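Local coordinates for platelet aggregation factor Sm-hPAF (Streptococcus mitis, PDB 4GWI), which binds fucosylated glycans such as the Lewis y antigen through this F-type lectin domain, part of a toxin that probably forms pores in cholesterol-containing membranes, at residues S45-F51 with T134-E140; V7-A13 with V141-A147; V67-Y73 with A111-F117. The protein carries 2 engineered substitutions. All coordinates share one frame; numbering follows the deposited sequence.

Contact 1 (S45-F51 with T134-E140). With CA (calcium ion), chain F; FUC (alpha-L-fucopyranose), chain B.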
loop_
_atom_site.group_PDB
_atom_site.type_symbol
_atom_site.label_atom_id
_atom_site.label_comp_id
_atom_site.label_asym_id
_atom_site.label_seq_id
_atom_site.Cartn_x
_atom_site.Cartn_y
_atom_site.Cartn_z
ATOM N N SER A 45 -2.605 -13.970 -2.703
ATOM C CA SER A 45 -2.547 -12.964 -1.614
ATOM C C SER A 45 -1.991 -11.639 -2.174
ATOM O O SER A 45 -1.508 -10.809 -1.379
ATOM C CB SER A 45 -1.691 -13.498 -0.427
ATOM O OG SER A 45 -2.015 -12.669 0.743
ATOM N N VAL A 46 -2.112 -11.436 -3.507
ATOM C CA VAL A 46 -1.592 -10.193 -4.123
ATOM C C VAL A 46 -2.753 -9.548 -4.869
ATOM O O VAL A 46 -3.557 -10.217 -5.539
ATOM C CB VAL A 46 -0.441 -10.518 -5.132
ATOM C CG1 VAL A 46 0.068 -9.251 -5.834
ATOM C CG2 VAL A 46 0.743 -11.313 -4.430
ATOM N N THR A 47 -2.820 -8.206 -4.750
ATOM C CA THR A 47 -3.957 -7.497 -5.407
ATOM C C THR A 47 -3.611 -7.241 -6.891
ATOM O O THR A 47 -2.463 -7.467 -7.334
ATOM C CB THR A 47 -4.125 -6.100 -4.793
ATOM O OG1 THR A 47 -2.972 -5.254 -5.056
ATOM C CG2 THR A 47 -4.232 -6.105 -3.234
ATOM N N HIS A 48 -4.639 -6.743 -7.618
ATOM C CA HIS A 48 -4.363 -6.368 -9.057
ATOM C C HIS A 48 -5.473 -5.493 -9.530
ATOM O O HIS A 48 -6.663 -5.853 -9.416
ATOM C CB HIS A 48 -4.390 -7.707 -9.902
ATOM C CG HIS A 48 -3.618 -7.649 -11.176
ATOM N ND1 HIS A 48 -3.796 -6.683 -12.155
ATOM C CD2 HIS A 48 -2.670 -8.554 -11.645
ATOM C CE1 HIS A 48 -2.945 -6.979 -13.192
ATOM N NE2 HIS A 48 -2.251 -8.104 -12.880
ATOM N N THR A 49 -5.099 -4.303 -10.037
ATOM C CA THR A 49 -6.119 -3.463 -10.677
ATOM C C THR A 49 -6.087 -3.692 -12.220
ATOM O O THR A 49 -5.261 -4.475 -12.722
ATOM C CB THR A 49 -5.861 -1.984 -10.465
ATOM O OG1 THR A 49 -4.634 -1.586 -11.104
ATOM C CG2 THR A 49 -5.630 -1.605 -8.932
ATOM N N ASN A 50 -7.014 -2.997 -12.892
ATOM C CA ASN A 50 -6.869 -3.008 -14.348
ATOM C C ASN A 50 -5.561 -2.307 -14.711
ATOM O O ASN A 50 -4.975 -1.550 -13.972
ATOM C CB ASN A 50 -8.019 -2.212 -14.921
ATOM C CG ASN A 50 -9.380 -2.872 -14.716
ATOM O OD1 ASN A 50 -9.472 -4.090 -14.592
ATOM N ND2 ASN A 50 -10.443 -2.077 -14.879
ATOM N N PHE A 51 -5.157 -2.537 -15.967
ATOM C CA PHE A 51 -4.139 -1.669 -16.582
ATOM C C PHE A 51 -4.850 -0.374 -16.844
ATOM O O PHE A 51 -5.883 -0.325 -17.597
ATOM C CB PHE A 51 -3.692 -2.239 -17.947
ATOM C CG PHE A 51 -2.739 -3.362 -17.892
ATOM C CD1 PHE A 51 -1.347 -3.204 -18.288
ATOM C CD2 PHE A 51 -3.173 -4.618 -17.501
ATOM C CE1 PHE A 51 -0.491 -4.284 -18.209
ATOM C CE2 PHE A 51 -2.290 -5.671 -17.369
ATOM C CZ PHE A 51 -0.936 -5.528 -17.748
ATOM N N THR A 134 -0.844 1.075 -16.386
ATOM C CA THR A 134 -0.045 0.157 -15.539
ATOM C C THR A 134 -0.980 -0.313 -14.370
ATOM O O THR A 134 -1.695 0.473 -13.823
ATOM C CB THR A 134 1.185 0.844 -14.903
ATOM O OG1 THR A 134 2.005 1.354 -16.012
ATOM C CG2 THR A 134 2.072 -0.096 -14.106
ATOM N N PRO A 135 -0.961 -1.602 -14.085
ATOM C CA PRO A 135 -1.812 -2.088 -12.941
ATOM C C PRO A 135 -1.013 -2.002 -11.662
ATOM O O PRO A 135 0.204 -2.117 -11.657
ATOM C CB PRO A 135 -2.078 -3.580 -13.254
ATOM C CG PRO A 135 -0.943 -3.988 -14.168
ATOM C CD PRO A 135 -0.295 -2.740 -14.771
ATOM N N LEU A 136 -1.758 -1.766 -10.565
ATOM C CA LEU A 136 -1.126 -1.758 -9.216
ATOM C C LEU A 136 -1.416 -3.157 -8.588
ATOM O O LEU A 136 -2.564 -3.552 -8.433
ATOM C CB LEU A 136 -1.719 -0.601 -8.393
ATOM C CG LEU A 136 -1.264 -0.594 -6.898
ATOM C CD1 LEU A 136 0.263 -0.459 -6.783
ATOM C CD2 LEU A 136 -2.035 0.613 -6.257
ATOM N N SER A 137 -0.307 -3.779 -8.166
ATOM C CA SER A 137 -0.343 -5.063 -7.422
ATOM C C SER A 137 0.495 -4.967 -6.167
ATOM O O SER A 137 1.677 -4.693 -6.275
ATOM C CB SER A 137 0.198 -6.214 -8.303
ATOM O OG SER A 137 -0.747 -6.489 -9.368
ATOM N N LEU A 138 -0.117 -5.251 -5.032
ATOM C CA LEU A 138 0.638 -5.243 -3.772
ATOM C C LEU A 138 0.414 -6.585 -3.071
ATOM O O LEU A 138 -0.761 -7.073 -2.984
ATOM C CB LEU A 138 0.042 -4.127 -2.860
ATOM C CG LEU A 138 0.308 -2.764 -3.465
ATOM C CD1 LEU A 138 -0.727 -1.761 -2.849
ATOM C CD2 LEU A 138 1.719 -2.316 -3.080
ATOM N N ALA A 139 1.517 -7.203 -2.585
ATOM C CA ALA A 139 1.249 -8.418 -1.827
ATOM C C ALA A 139 0.739 -8.141 -0.418
ATOM O O ALA A 139 0.037 -8.888 0.167
ATOM C CB ALA A 139 2.626 -9.146 -1.706
ATOM N N GLU A 140 1.149 -6.987 0.151
ATOM C CA GLU A 140 0.664 -6.632 1.519
ATOM C C GLU A 140 1.077 -5.168 1.756
ATOM O O GLU A 140 2.098 -4.711 1.238
ATOM C CB GLU A 140 1.411 -7.537 2.576
ATOM C CG GLU A 140 0.663 -7.498 3.933
ATOM C CD GLU A 140 -0.622 -8.340 4.021
ATOM O OE1 GLU A 140 -1.133 -8.940 3.051
ATOM O OE2 GLU A 140 -1.231 -8.318 5.124
HETATM CA CA CA F . -1.425 -10.427 1.150
HETATM C C1 FUC B . 1.198 -12.313 -15.307
HETATM C C2 FUC B . 1.263 -10.936 -15.942
HETATM C C3 FUC B . -0.093 -10.481 -16.387
HETATM C C4 FUC B . -1.002 -10.461 -15.176
HETATM C C5 FUC B . -1.006 -11.864 -14.606
HETATM C C6 FUC B . -1.913 -11.984 -13.404
HETATM O O2 FUC B . 2.137 -10.988 -17.058
HETATM O O3 FUC B . 0.018 -9.227 -16.928
HETATM O O4 FUC B . -0.507 -9.520 -14.261
HETATM O O5 FUC B . 0.282 -12.270 -14.246
HETATM O O HOH W 1 -3.939 -2.947 -5.978
#

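Contact 2 (V7-A13 with V141-A147)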
loop_
_atom_site.group_PDB
_atom_site.type_symbol
_atom_site.label_atom_id
_atom_site.label_comp_id
_atom_site.label_asym_id
_atom_site.label_seq_id
_atom_site.Cartn_x
_atom_site.Cartn_y
_atom_site.Cartn_z
ATOM N N VAL A 7 8.523 2.781 16.257
ATOM C CA VAL A 7 7.148 2.428 15.969
ATOM C C VAL A 7 6.708 1.201 16.761
ATOM O O VAL A 7 7.565 0.399 17.196
ATOM C CB VAL A 7 6.879 2.243 14.415
ATOM C CG1 VAL A 7 7.238 3.553 13.673
ATOM C CG2 VAL A 7 7.553 0.969 13.823
ATOM N N GLU A 8 5.409 1.086 16.968
ATOM C CA GLU A 8 4.797 -0.033 17.597
ATOM C C GLU A 8 4.863 -1.257 16.688
ATOM O O GLU A 8 5.184 -1.165 15.460
ATOM C CB GLU A 8 3.368 0.208 17.881
ATOM C CG GLU A 8 2.988 1.235 18.892
ATOM C CD GLU A 8 1.472 1.125 19.088
ATOM O OE1 GLU A 8 0.728 0.311 18.337
ATOM O OE2 GLU A 8 1.023 1.831 20.021
ATOM N N THR A 9 4.654 -2.429 17.295
ATOM C CA THR A 9 4.840 -3.638 16.500
ATOM C C THR A 9 3.533 -4.131 15.826
ATOM O O THR A 9 3.616 -4.968 14.956
ATOM C CB THR A 9 5.375 -4.823 17.427
ATOM O OG1 THR A 9 4.436 -5.017 18.485
ATOM C CG2 THR A 9 6.753 -4.539 17.927
ATOM N N GLU A 10 2.363 -3.676 16.282
ATOM C CA GLU A 10 1.083 -4.179 15.875
ATOM C C GLU A 10 0.834 -3.606 14.399
ATOM O O GLU A 10 0.802 -2.357 14.214
ATOM C CB GLU A 10 -0.063 -3.680 16.742
ATOM C CG GLU A 10 -1.361 -4.310 16.360
ATOM C CD GLU A 10 -2.651 -3.724 17.028
ATOM O OE1 GLU A 10 -2.635 -2.797 17.907
ATOM O OE2 GLU A 10 -3.754 -4.182 16.648
ATOM N N ASN A 11 0.551 -4.525 13.452
ATOM C CA ASN A 11 0.088 -4.059 12.128
ATOM C C ASN A 11 -1.362 -3.725 12.203
ATOM O O ASN A 11 -2.288 -4.573 12.157
ATOM C CB ASN A 11 0.397 -5.175 11.091
ATOM C CG ASN A 11 -0.333 -4.886 9.771
ATOM O OD1 ASN A 11 -0.650 -3.723 9.451
ATOM N ND2 ASN A 11 -0.604 -5.907 8.996
ATOM N N ILE A 12 -1.671 -2.389 12.249
ATOM C CA ILE A 12 -3.076 -1.957 12.399
ATOM C C ILE A 12 -3.866 -1.951 11.075
ATOM O O ILE A 12 -5.077 -1.723 11.068
ATOM C CB ILE A 12 -3.214 -0.548 13.043
ATOM C CG1 ILE A 12 -2.419 0.514 12.292
ATOM C CG2 ILE A 12 -2.582 -0.612 14.450
ATOM C CD1 ILE A 12 -2.849 1.974 12.648
ATOM N N ALA A 13 -3.196 -2.284 9.946
ATOM C CA ALA A 13 -3.972 -2.382 8.695
ATOM C C ALA A 13 -4.626 -3.768 8.492
ATOM O O ALA A 13 -5.521 -3.912 7.729
ATOM C CB ALA A 13 -3.016 -2.141 7.495
ATOM N N VAL A 141 0.196 -4.494 2.530
ATOM C CA VAL A 141 0.607 -3.171 3.081
ATOM C C VAL A 141 0.354 -3.275 4.587
ATOM O O VAL A 141 -0.754 -3.659 5.048
ATOM C CB VAL A 141 -0.353 -2.102 2.489
ATOM C CG1 VAL A 141 -0.031 -0.750 3.168
ATOM C CG2 VAL A 141 -0.119 -1.947 0.981
ATOM N N GLU A 142 1.413 -2.998 5.324
ATOM C CA GLU A 142 1.310 -3.057 6.820
ATOM C C GLU A 142 1.508 -1.642 7.349
ATOM O O GLU A 142 2.260 -0.841 6.737
ATOM C CB GLU A 142 2.451 -3.942 7.390
ATOM C CG GLU A 142 2.217 -5.408 6.941
ATOM C CD GLU A 142 3.381 -6.286 7.398
ATOM O OE1 GLU A 142 4.496 -5.812 7.749
ATOM O OE2 GLU A 142 3.137 -7.547 7.350
ATOM N N VAL A 143 0.782 -1.326 8.413
ATOM C CA VAL A 143 0.860 0.105 8.921
ATOM C C VAL A 143 1.075 0.032 10.441
ATOM O O VAL A 143 0.432 -0.797 11.112
ATOM C CB VAL A 143 -0.484 0.782 8.671
ATOM C CG1 VAL A 143 -0.476 2.226 9.282
ATOM C CG2 VAL A 143 -0.775 0.851 7.142
ATOM N N PHE A 144 1.980 0.882 10.955
ATOM C CA PHE A 144 2.342 0.805 12.388
ATOM C C PHE A 144 2.228 2.181 13.027
ATOM O O PHE A 144 2.620 3.158 12.357
ATOM C CB PHE A 144 3.758 0.329 12.515
ATOM C CG PHE A 144 3.963 -1.044 11.848
ATOM C CD1 PHE A 144 3.654 -2.251 12.545
ATOM C CD2 PHE A 144 4.388 -1.095 10.509
ATOM C CE1 PHE A 144 3.821 -3.491 11.856
ATOM C CE2 PHE A 144 4.586 -2.345 9.831
ATOM C CZ PHE A 144 4.232 -3.504 10.519
ATOM N N ARG A 145 1.697 2.207 14.259
ATOM C CA ARG A 145 1.660 3.512 14.956
ATOM C C ARG A 145 3.025 3.965 15.426
ATOM O O ARG A 145 3.900 3.192 15.728
ATOM C CB ARG A 145 0.785 3.399 16.161
ATOM C CG ARG A 145 -0.624 3.012 15.921
ATOM C CD ARG A 145 -1.370 2.905 17.294
ATOM N NE ARG A 145 -2.749 2.515 17.134
ATOM C CZ ARG A 145 -3.265 1.311 17.404
ATOM N NH1 ARG A 145 -4.582 1.068 17.157
ATOM N NH2 ARG A 145 -2.480 0.296 17.855
ATOM N N SER A 146 3.214 5.274 15.507
ATOM C CA SER A 146 4.378 5.861 16.227
ATOM C C SER A 146 4.359 5.406 17.669
ATOM O O SER A 146 3.335 5.234 18.250
ATOM C CB SER A 146 4.166 7.402 16.314
ATOM O OG SER A 146 4.103 7.901 15.044
ATOM N N ALA A 147 5.555 5.162 18.190
ATOM C CA ALA A 147 5.639 4.678 19.600
ATOM C C ALA A 147 5.483 5.783 20.654
ATOM O O ALA A 147 5.511 6.968 20.288
ATOM C CB ALA A 147 6.941 3.955 19.785
HETATM O O HOH W 2 1.184 -0.200 15.598
HETATM O O HOH W 3 -1.755 -5.882 6.426
#

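Contact 3 (V67-Y73 with A111-F117)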
loop_
_atom_site.group_PDB
_atom_site.type_symbol
_atom_site.label_atom_id
_atom_site.label_comp_id
_atom_site.label_asym_id
_atom_site.label_seq_id
_atom_site.Cartn_x
_atom_site.Cartn_y
_atom_site.Cartn_z
ATOM N N VAL A 67 0.377 7.646 12.692
ATOM C CA VAL A 67 1.097 6.660 11.821
ATOM C C VAL A 67 2.531 7.006 11.796
ATOM O O VAL A 67 2.963 8.191 11.517
ATOM C CB VAL A 67 0.495 6.726 10.410
ATOM C CG1 VAL A 67 1.328 5.814 9.439
ATOM C CG2 VAL A 67 -0.994 6.265 10.436
ATOM N N GLY A 68 3.372 5.997 12.039
ATOM C CA GLY A 68 4.767 6.170 11.941
ATOM C C GLY A 68 5.507 5.403 10.825
ATOM O O GLY A 68 6.627 5.799 10.429
ATOM N N LYS A 69 4.856 4.300 10.384
ATOM C CA LYS A 69 5.541 3.475 9.346
ATOM C C LYS A 69 4.502 2.796 8.487
ATOM O O LYS A 69 3.479 2.298 9.013
ATOM C CB LYS A 69 6.492 2.408 9.982
ATOM C CG LYS A 69 7.270 1.561 8.942
ATOM C CD LYS A 69 8.045 0.512 9.799
ATOM C CE LYS A 69 8.915 -0.431 9.049
ATOM N NZ LYS A 69 9.533 -1.281 10.141
ATOM N N VAL A 70 4.775 2.810 7.205
ATOM C CA VAL A 70 3.930 2.010 6.250
ATOM C C VAL A 70 4.935 1.131 5.487
ATOM O O VAL A 70 5.932 1.591 4.996
ATOM C CB VAL A 70 3.222 2.925 5.236
ATOM C CG1 VAL A 70 2.462 2.071 4.142
ATOM C CG2 VAL A 70 2.192 3.808 6.015
ATOM N N LYS A 71 4.646 -0.210 5.450
ATOM C CA LYS A 71 5.589 -1.128 4.771
ATOM C C LYS A 71 4.832 -1.753 3.579
ATOM O O LYS A 71 3.737 -2.239 3.788
ATOM C CB LYS A 71 5.987 -2.257 5.744
ATOM C CG LYS A 71 7.154 -3.023 5.197
ATOM C CD LYS A 71 7.832 -3.788 6.389
ATOM C CE LYS A 71 8.880 -4.701 5.735
ATOM N NZ LYS A 71 9.302 -5.635 6.846
ATOM N N LEU A 72 5.414 -1.635 2.408
ATOM C CA LEU A 72 4.764 -2.165 1.190
ATOM C C LEU A 72 5.588 -3.467 0.872
ATOM O O LEU A 72 6.806 -3.454 0.822
ATOM C CB LEU A 72 4.961 -1.246 -0.013
ATOM C CG LEU A 72 4.380 0.177 0.163
ATOM C CD1 LEU A 72 4.375 0.795 -1.231
ATOM C CD2 LEU A 72 3.003 0.311 0.809
ATOM N N TYR A 73 4.844 -4.469 0.450
ATOM C CA TYR A 73 5.480 -5.720 -0.061
ATOM C C TYR A 73 5.040 -5.896 -1.466
ATOM O O TYR A 73 3.825 -5.935 -1.756
ATOM C CB TYR A 73 5.014 -6.912 0.767
ATOM C CG TYR A 73 5.426 -6.883 2.224
ATOM C CD1 TYR A 73 6.447 -7.734 2.645
ATOM C CD2 TYR A 73 4.812 -6.020 3.162
ATOM C CE1 TYR A 73 6.813 -7.729 3.976
ATOM C CE2 TYR A 73 5.205 -6.004 4.503
ATOM C CZ TYR A 73 6.212 -6.875 4.870
ATOM O OH TYR A 73 6.560 -6.938 6.193
ATOM N N ALA A 111 12.205 -6.587 -2.231
ATOM C CA ALA A 111 10.859 -7.210 -2.081
ATOM C C ALA A 111 9.956 -6.241 -1.277
ATOM O O ALA A 111 8.704 -6.385 -1.332
ATOM C CB ALA A 111 10.943 -8.495 -1.309
ATOM N N GLU A 112 10.559 -5.334 -0.491
ATOM C CA GLU A 112 9.711 -4.543 0.410
ATOM C C GLU A 112 10.248 -3.113 0.420
ATOM O O GLU A 112 11.399 -2.820 0.039
ATOM C CB GLU A 112 9.679 -5.097 1.786
ATOM C CG GLU A 112 11.036 -5.199 2.386
ATOM C CD GLU A 112 11.052 -6.044 3.671
ATOM O OE1 GLU A 112 10.552 -7.213 3.651
ATOM O OE2 GLU A 112 11.597 -5.505 4.680
ATOM N N LEU A 113 9.377 -2.180 0.834
ATOM C CA LEU A 113 9.775 -0.731 1.005
ATOM C C LEU A 113 9.251 -0.326 2.346
ATOM O O LEU A 113 8.045 -0.474 2.658
ATOM C CB LEU A 113 9.170 0.157 -0.101
ATOM C CG LEU A 113 9.354 1.670 0.177
ATOM C CD1 LEU A 113 10.845 2.021 0.166
ATOM C CD2 LEU A 113 8.536 2.479 -0.869
ATOM N N GLU A 114 10.095 0.247 3.213
ATOM C CA GLU A 114 9.609 0.785 4.472
ATOM C C GLU A 114 9.541 2.317 4.366
ATOM O O GLU A 114 10.546 2.998 3.981
ATOM C CB GLU A 114 10.624 0.504 5.634
ATOM C CG GLU A 114 10.592 -1.017 5.996
ATOM C CD GLU A 114 11.475 -1.381 7.181
ATOM O OE1 GLU A 114 12.396 -0.617 7.518
ATOM O OE2 GLU A 114 11.215 -2.452 7.757
ATOM N N VAL A 115 8.337 2.837 4.608
ATOM C CA VAL A 115 8.141 4.325 4.471
ATOM C C VAL A 115 7.886 4.839 5.871
ATOM O O VAL A 115 7.017 4.375 6.620
ATOM C CB VAL A 115 6.893 4.544 3.607
ATOM C CG1 VAL A 115 6.754 6.084 3.403
ATOM C CG2 VAL A 115 6.994 3.846 2.258
ATOM N N PHE A 116 8.668 5.838 6.296
ATOM C CA PHE A 116 8.518 6.384 7.644
ATOM C C PHE A 116 7.840 7.760 7.636
ATOM O O PHE A 116 8.226 8.559 6.765
ATOM C CB PHE A 116 9.916 6.499 8.294
ATOM C CG PHE A 116 10.514 5.111 8.589
ATOM C CD1 PHE A 116 10.179 4.525 9.781
ATOM C CD2 PHE A 116 11.373 4.523 7.664
ATOM C CE1 PHE A 116 10.695 3.244 10.098
ATOM C CE2 PHE A 116 11.897 3.210 7.990
ATOM C CZ PHE A 116 11.525 2.639 9.192
ATOM N N PHE A 117 6.827 7.916 8.499
ATOM C CA PHE A 117 6.143 9.220 8.601
ATOM C C PHE A 117 6.383 9.839 9.930
ATOM O O PHE A 117 6.593 9.144 10.912
ATOM C CB PHE A 117 4.672 8.991 8.399
ATOM C CG PHE A 117 4.304 8.739 6.937
ATOM C CD1 PHE A 117 4.200 9.723 6.011
ATOM C CD2 PHE A 117 4.104 7.401 6.483
ATOM C CE1 PHE A 117 3.849 9.527 4.663
ATOM C CE2 PHE A 117 3.740 7.204 5.155
ATOM C CZ PHE A 117 3.644 8.212 4.216
#

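Contact 1 (S45-F51 with T134-E140)
The fucose pocket of the F-type lectin domain and its calcium site lie at the two ends of this pairing. At the pocket, the His48 ring and Pro135 lie side by side, with Pro135 CB 3.5 Å from His48 CE1. Ser137 OG sits over one face of the imidazole, toward its rim. At the ring edge, His48 NE2 is hydrogen-bonded to O4 of the fucose at 2.6 Å. His48 ND1 donates to Thr49 O almost in the ring plane, which fixes the rotation of the imidazole. Phe51 lays a face on Pro135: CG of the proline stands 3.8 Å from the centroid of the Phe51 ring, 8° off its normal. Arg75 and Arg83 also hydrogen-bond the fucose.

Between the two sites the segments run nearly antiparallel, and two threonine hydroxyls take the place of backbone acceptors. Thr47 OG1 accepts from Leu138 N at 2.9 Å, and Thr49 OG1 does the same for Leu136 N. A chi1 near +65° in both sets each hydroxyl between its own backbone N and carbonyl carbon. Ser137 OG donates to Thr47 O at 2.8 Å.

At the far end a calcium ion bridges the two segments. It binds Ser45 O and OG, Ala139 O at 2.3 Å and Glu140 OE1 at 2.4 Å. Arg31, Asp34 and Asn36 complete the site. Ser45 O and Ala139 O come within 2.9 Å of each other because both bind the ion.

Contact 2 (V7-A13 with V141-A147)
Glu8, Glu10 and Arg145 form a salt-bridge network where the loop before strand 17-20 lies along strand 138-145 of the F-type lectin fold. Arg145 is extended from CG to NE. Its NH2 meets both acids. Arg145 NH2 donates to Glu8 OE1 at 3.2 Å, on its syn lone pair, in the guanidinium plane and nearly straight at 168°. Glu10 OE1, at 3.1 Å from Arg145 NH2, is met from above its carboxylate plane. The NE of Arg145 turns to Glu65. Ile12 chi1 of 55° puts CG1 between the backbone N and the carbonyl carbon, facing Val143 CG1. It leaves Ile12 CG2 to lie over one face of the guanidinium, 3.5 Å from Arg145 NH2.

Asn11 makes an Asx turn. With CG anti to the backbone N (chi1 168°), the Asn11 side chain crosses that of Glu142 at about a right angle. OD1 accepts from Val143 N and from Ala13 N, which reach it from opposite faces of the amide plane. The Phe144 ring has Thr9 O at its edge, 3.4 Å from Phe144 CE1. Ala13 CB packs against Val143 CG2.

Backbone hydrogen bonds Glu8 N to Arg145 O and Ile12 N to Val143 O join the loop to the strand. A water accepts from Arg145 N and donates to Glu8 OE1 and Glu10 O. Another water accepts from Asn11 ND2 and donates to Val141 O, 2.8 Å from each.

Contact 3 (V67-Y73 with A111-F117)
The rings of Phe116, Phe117 and Tyr73 take neighbours from the opposite strand at oblique angles. Phe116 lies alongside Lys69, whose CD is 3.8 Å from Phe116 CE1. On the Val70 and Leu72 face Phe117 receives Val70 CG2 at its CE2, also 3.8 Å away. The Tyr73 ring and the Glu112 carboxylate lie side by side with planes 67° apart. Tyr73 OH is hydrogen-bonded to Glu142 and only weakly to Lys71 NZ.

Strands 64-74 and 112-117 are antiparallel neighbours in a sheet of the F-type lectin beta sandwich. Val70 with Val115 and Leu72 with Leu113 are hydrogen-bonded pairs. Val115 N reaches Val70 O at 2.7 Å. Leu72 and Leu113 lie on the face that meets the other sheet, where both touch Phe87. Phe117 packs on strands 87-92 and 98-104. Phe117 N bonds Gly68 O from well above the carbonyl plane. On the side of strand 138-145, Gly68 and Lys69 both face Phe144 in a classic beta bulge.

The face of Lys69, Lys71, Glu112 and Glu114 carries charge. Both lysines are fully extended, with CG anti to the backbone N. Lys69 NZ forms a salt bridge with Glu114 OE2 at 3.1 Å, its hydrogen bond weak. Lys71 NZ pairs with Glu112 OE2 at 3.2 Å, and its bridge to Glu114 OE2 is long. The lysines and glutamates probably offset each other's charge on this partly exposed face, while the valines, Leu72 and Phe117 are buried.

Contact 1 is the most buried, whereas contacts 2 and 3 are partly buried and carry salt-bridge networks on the outside. Contacts 1 and 2 share strand 138-145 and follow each other along it, with centres about 22 Å apart. Strand 64-74 of contact 3 lies beside it in the same sheet: Tyr73 is backbone hydrogen-bonded to Ala139 and Glu140 of contact 1, and Lys71 to Glu142 of contact 2. Only contact 3 is a regular strand pair; the others bring an irregular chain to a strand or turn. Chemistry follows place: metal and sugar ligands in contact 1, an Asx turn and a shared arginine in contact 2, an apolar face and a charged one in contact 3.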